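Local structure of flagellar basal body rod modification protein (Helicobacter pylori 26695, 4ZZF) at residues A92-D97 and L104-G109; L47-E52 and N87-A92. The protein is probably required for formation of the flagellar hook and may act as a scaffolding protein; this chain is a truncated form that includes its Ig-like domain. All blocks are in the same frame, centred on the assembly; numbering follows the deposited sequence.

Contact 1. Residues A92-D97 and L104-G109; sequences AEYNLD and LQTRIG
Tyr94 and Leu104 meet with the leucine laid over one face of the tyrosine ring. Leu104 CB sits 3.7 Å from Tyr94 CE1, toward the rim of the ring, in a CH-pi contact. Its CD1 branch reaches on to the phenol end, 3.8 Å from Tyr94 OH. Tyr94 CG stands between the backbone N and the carbonyl carbon (chi1 69°), and the ring beyond it meets Leu104 CB over that face. Its hydroxyl donates to a water that in turn donates to Gln105 O, so the end of the ring is tied to the backbone of the other strand. Phe31 packs edge-to-face with the same ring. Strands 86-94 and 104-107 run antiparallel and form a beta hairpin; the first carries part of the FlgD Ig-like domain. Ala92 pairs with Thr106 and Tyr94 with Leu104 as hydrogen-bonded pairs, and Glu93 with Gln105 as the non-hydrogen-bonded pair between them. On the face shared with Tyr94, Ala92 CB touches Thr106 CG2 at 3.8 Å. Thr106 OG1 turns to another partner, the carbonyl of Phe30. On the other face, Glu93 and Gln105 lie side by side and point the same way. Gln105 NE2 donates to Glu93 OE2 over 3.2 Å, on the anti side of the carboxylate. The bond is bent, 141° at the hydrogen, and the carboxylate and amide planes are turned 56° apart. Beyond the strand pair, the Asn95 amide bonds to the backbone of Lys34 and Asp36.

Contact 2. Residues L47-E52 and N87-A92; sequences LNENNE and NYKIKA
Lys89 reaches from its strand to Asn51 in the turn that follows Leu47. Its CB lies 4.0 Å from Leu47 O, next to the backbone pairing of the two residues. CG is anti to the carbonyl carbon (chi1 -56°), and the chain runs on extended to NZ, which carries its amine to Asn51. CD and CE both pass close to Asn51 OD1, with CD at 3.2 Å. NZ then donates to the same Asn51 OD1 over 2.6 Å, 20° from the carbonyl plane. Glu49 OE1 is 4.9 Å from Lys89 NZ and may add a weak attraction. At the root of the side chain, Leu47 N bonds to Lys89 O almost straight (175° at the hydrogen); the return bond from Lys89 N is weak. The turn that presents Asn51 is a type I beta turn from Asn48 to Asn51. Asn48 OD1 makes an Asx turn by accepting from Asn50 N, and Glu52 N reaches it from the opposite face of the amide. Asn48 CB rests 3.7 Å from Tyr88 CE2. A water joins Glu49 N to Asn87 O. Tyr88 OH bonds to the carbonyl of Pro84, and its ring packs edge-to-face with Trp73. The turn connects strands 43-47 and 53-58, and strand 86-94 pairs with the first of these in the antiparallel sheet.

Contact 2 closes before contact 1 opens along the chain, and their centres lie 15 Å apart. Strand 86-94 serves both, and Ala92 belongs to each. Contact 2 takes the earlier part of this strand and joins it to the turn after strand 43-47. Contact 1 takes the later part and pairs it with strand 104-107, its hairpin partner. The two also meet directly: Ile108 N lies 3.2 Å from Ile90 O, a probable hydrogen bond, and Arg107 CB packs on the same carbonyl. In this antiparallel sheet one long strand thus carries both contacts, with strands 43-47 and 104-107 along its two sides.

Contact 1. Residues A92-D97 and L104-G109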
# COMPACT_ATOMS: atom_id res chain seq x y z
N ALA A 92 -25.32 -15.29 -3.21
CA ALA A 92 -25.34 -15.77 -4.58
C ALA A 92 -24.34 -16.90 -4.77
O ALA A 92 -23.35 -17.01 -4.04
CB ALA A 92 -25.04 -14.64 -5.56
N GLU A 93 -24.61 -17.74 -5.76
CA GLU A 93 -23.71 -18.81 -6.14
C GLU A 93 -23.52 -18.71 -7.63
O GLU A 93 -24.48 -18.46 -8.35
CB GLU A 93 -24.28 -20.17 -5.76
CG GLU A 93 -24.23 -20.44 -4.27
CD GLU A 93 -24.41 -21.90 -3.96
OE1 GLU A 93 -25.37 -22.49 -4.52
OE2 GLU A 93 -23.57 -22.46 -3.22
N TYR A 94 -22.29 -18.94 -8.10
CA TYR A 94 -22.02 -18.86 -9.53
C TYR A 94 -20.71 -19.58 -9.86
O TYR A 94 -19.89 -19.82 -8.96
CB TYR A 94 -21.96 -17.39 -9.98
CG TYR A 94 -20.75 -16.66 -9.44
CD1 TYR A 94 -20.64 -16.36 -8.08
CD2 TYR A 94 -19.72 -16.27 -10.28
CE1 TYR A 94 -19.53 -15.70 -7.58
CE2 TYR A 94 -18.61 -15.60 -9.78
CZ TYR A 94 -18.52 -15.32 -8.43
OH TYR A 94 -17.41 -14.67 -7.93
N ASN A 95 -20.57 -19.97 -11.13
CA ASN A 95 -19.37 -20.63 -11.64
C ASN A 95 -19.04 -21.92 -10.92
O ASN A 95 -18.05 -22.01 -10.23
CB ASN A 95 -18.17 -19.68 -11.57
CG ASN A 95 -18.31 -18.52 -12.53
OD1 ASN A 95 -19.36 -18.36 -13.15
ND2 ASN A 95 -17.27 -17.71 -12.67
N LEU A 96 -19.89 -22.92 -11.10
CA LEU A 96 -19.68 -24.25 -10.53
C LEU A 96 -18.35 -24.81 -11.02
O LEU A 96 -18.07 -24.78 -12.22
CB LEU A 96 -20.83 -25.18 -10.92
CG LEU A 96 -20.66 -26.67 -10.68
CD1 LEU A 96 -20.67 -26.96 -9.20
CD2 LEU A 96 -21.77 -27.45 -11.39
N ASP A 97 -17.54 -25.31 -10.10
CA ASP A 97 -16.25 -25.87 -10.49
C ASP A 97 -16.35 -27.38 -10.75
O ASP A 97 -16.95 -28.10 -9.98
CB ASP A 97 -15.20 -25.57 -9.43
CG ASP A 97 -13.83 -26.13 -9.79
OD1 ASP A 97 -13.10 -25.48 -10.57
OD2 ASP A 97 -13.48 -27.23 -9.32
N LEU A 104 -18.53 -20.86 -6.64
CA LEU A 104 -18.04 -19.66 -5.96
C LEU A 104 -19.20 -19.00 -5.22
O LEU A 104 -20.37 -19.16 -5.59
CB LEU A 104 -17.43 -18.67 -6.93
CG LEU A 104 -16.21 -19.13 -7.74
CD1 LEU A 104 -15.69 -17.97 -8.61
CD2 LEU A 104 -15.12 -19.63 -6.79
N GLN A 105 -18.90 -18.24 -4.17
CA GLN A 105 -19.95 -17.55 -3.44
C GLN A 105 -19.70 -16.07 -3.33
O GLN A 105 -18.56 -15.61 -3.35
CB GLN A 105 -20.09 -18.14 -2.04
CG GLN A 105 -20.21 -19.64 -2.07
CD GLN A 105 -20.86 -20.17 -0.83
OE1 GLN A 105 -20.36 -20.00 0.28
NE2 GLN A 105 -22.02 -20.81 -1.00
N THR A 106 -20.79 -15.33 -3.20
CA THR A 106 -20.70 -13.94 -2.79
C THR A 106 -21.98 -13.56 -2.05
O THR A 106 -22.88 -14.39 -1.88
CB THR A 106 -20.46 -13.00 -3.99
OG1 THR A 106 -20.13 -11.69 -3.51
CG2 THR A 106 -21.69 -12.93 -4.88
N ARG A 107 -22.05 -12.32 -1.58
CA ARG A 107 -23.13 -11.91 -0.69
C ARG A 107 -23.06 -10.41 -0.57
O ARG A 107 -22.02 -9.81 -0.87
CB ARG A 107 -22.99 -12.55 0.70
CG ARG A 107 -21.67 -12.17 1.38
CD ARG A 107 -21.73 -12.32 2.89
NE ARG A 107 -20.45 -12.08 3.54
CZ ARG A 107 -20.16 -10.99 4.26
NH1 ARG A 107 -21.06 -10.03 4.41
NH2 ARG A 107 -18.96 -10.87 4.83
N ILE A 108 -24.16 -9.82 -0.13
CA ILE A 108 -24.17 -8.41 0.23
C ILE A 108 -23.14 -8.12 1.33
O ILE A 108 -22.98 -8.89 2.27
CB ILE A 108 -25.57 -8.00 0.72
CG1 ILE A 108 -26.50 -7.82 -0.48
CG2 ILE A 108 -25.53 -6.71 1.53
CD1 ILE A 108 -27.80 -7.13 -0.10
N GLY A 109 -22.43 -6.99 1.22
CA GLY A 109 -21.54 -6.58 2.30
C GLY A 109 -20.12 -7.09 2.19
O GLY A 109 -19.39 -7.17 3.18
O HOH W 1 -16.82 -15.04 -5.32

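Contact 2. Residues L47-E52 and N87-A92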
# COMPACT_ATOMS: atom_id res chain seq x y z
N LEU A 47 -32.87 -14.88 1.74
CA LEU A 47 -33.31 -15.62 2.91
C LEU A 47 -33.88 -14.66 3.95
O LEU A 47 -33.45 -13.49 4.01
CB LEU A 47 -32.14 -16.41 3.52
CG LEU A 47 -31.56 -17.66 2.84
CD1 LEU A 47 -31.28 -17.46 1.39
CD2 LEU A 47 -30.27 -18.08 3.54
N ASN A 48 -34.82 -15.13 4.77
CA ASN A 48 -35.35 -14.29 5.85
C ASN A 48 -34.48 -14.45 7.09
O ASN A 48 -33.47 -15.16 7.06
CB ASN A 48 -36.83 -14.62 6.15
CG ASN A 48 -37.04 -15.98 6.83
OD1 ASN A 48 -36.12 -16.60 7.38
ND2 ASN A 48 -38.29 -16.43 6.81
N GLU A 49 -34.88 -13.80 8.19
CA GLU A 49 -34.05 -13.76 9.39
C GLU A 49 -33.83 -15.13 10.01
O GLU A 49 -32.92 -15.32 10.81
CB GLU A 49 -34.64 -12.79 10.42
CG GLU A 49 -34.05 -11.37 10.32
CD GLU A 49 -32.51 -11.34 10.29
OE1 GLU A 49 -31.87 -11.93 11.21
OE2 GLU A 49 -31.92 -10.75 9.35
N ASN A 50 -34.65 -16.10 9.62
CA ASN A 50 -34.47 -17.45 10.13
C ASN A 50 -33.74 -18.35 9.13
O ASN A 50 -33.77 -19.58 9.27
CB ASN A 50 -35.83 -18.05 10.51
CG ASN A 50 -36.46 -17.33 11.70
OD1 ASN A 50 -36.14 -17.61 12.86
ND2 ASN A 50 -37.34 -16.38 11.41
N ASN A 51 -33.08 -17.73 8.16
CA ASN A 51 -32.35 -18.43 7.10
C ASN A 51 -33.24 -19.38 6.30
O ASN A 51 -32.81 -20.45 5.88
CB ASN A 51 -31.16 -19.20 7.68
CG ASN A 51 -30.12 -18.29 8.28
OD1 ASN A 51 -29.86 -17.20 7.76
ND2 ASN A 51 -29.54 -18.70 9.40
N GLU A 52 -34.49 -18.97 6.10
CA GLU A 52 -35.43 -19.70 5.26
C GLU A 52 -35.49 -19.02 3.91
O GLU A 52 -35.67 -17.80 3.83
CB GLU A 52 -36.81 -19.76 5.91
CG GLU A 52 -36.80 -20.39 7.30
CD GLU A 52 -38.16 -20.33 8.00
OE1 GLU A 52 -38.93 -19.37 7.75
OE2 GLU A 52 -38.45 -21.25 8.80
N ASN A 87 -35.41 -7.63 7.76
CA ASN A 87 -34.10 -7.85 7.18
C ASN A 87 -34.01 -9.16 6.41
O ASN A 87 -34.29 -10.23 6.95
CB ASN A 87 -33.01 -7.84 8.25
CG ASN A 87 -31.91 -6.86 7.93
OD1 ASN A 87 -32.17 -5.76 7.42
ND2 ASN A 87 -30.65 -7.29 8.10
N TYR A 88 -33.60 -9.06 5.16
CA TYR A 88 -33.36 -10.23 4.33
C TYR A 88 -31.89 -10.39 3.95
O TYR A 88 -31.26 -9.46 3.44
CB TYR A 88 -34.24 -10.16 3.09
CG TYR A 88 -35.67 -10.43 3.44
CD1 TYR A 88 -36.49 -9.43 3.96
CD2 TYR A 88 -36.20 -11.70 3.29
CE1 TYR A 88 -37.81 -9.68 4.30
CE2 TYR A 88 -37.51 -11.97 3.63
CZ TYR A 88 -38.31 -10.96 4.13
OH TYR A 88 -39.61 -11.26 4.46
N LYS A 89 -31.35 -11.58 4.21
CA LYS A 89 -30.00 -11.94 3.79
C LYS A 89 -29.96 -12.29 2.31
O LYS A 89 -30.75 -13.11 1.83
CB LYS A 89 -29.48 -13.13 4.60
CG LYS A 89 -29.50 -12.92 6.10
CD LYS A 89 -29.17 -14.20 6.85
CE LYS A 89 -29.32 -14.02 8.36
NZ LYS A 89 -28.84 -15.21 9.13
N ILE A 90 -29.03 -11.67 1.59
CA ILE A 90 -28.90 -11.91 0.16
C ILE A 90 -27.52 -12.48 -0.15
O ILE A 90 -26.49 -11.90 0.24
CB ILE A 90 -29.14 -10.63 -0.65
CG1 ILE A 90 -30.53 -10.06 -0.34
CG2 ILE A 90 -28.99 -10.91 -2.13
CD1 ILE A 90 -30.85 -8.78 -1.06
N LYS A 91 -27.51 -13.64 -0.81
CA LYS A 91 -26.29 -14.36 -1.20
C LYS A 91 -26.41 -14.77 -2.65
O LYS A 91 -27.47 -14.64 -3.26
CB LYS A 91 -26.07 -15.62 -0.36
CG LYS A 91 -26.30 -15.45 1.11
CD LYS A 91 -25.85 -16.68 1.88
CE LYS A 91 -26.57 -17.94 1.43
NZ LYS A 91 -26.38 -19.01 2.47
N ALA A 92 -25.32 -15.29 -3.21
CA ALA A 92 -25.34 -15.77 -4.58
C ALA A 92 -24.34 -16.90 -4.77
O ALA A 92 -23.35 -17.01 -4.04
CB ALA A 92 -25.04 -14.64 -5.56
O HOH W 2 -36.86 -11.44 7.71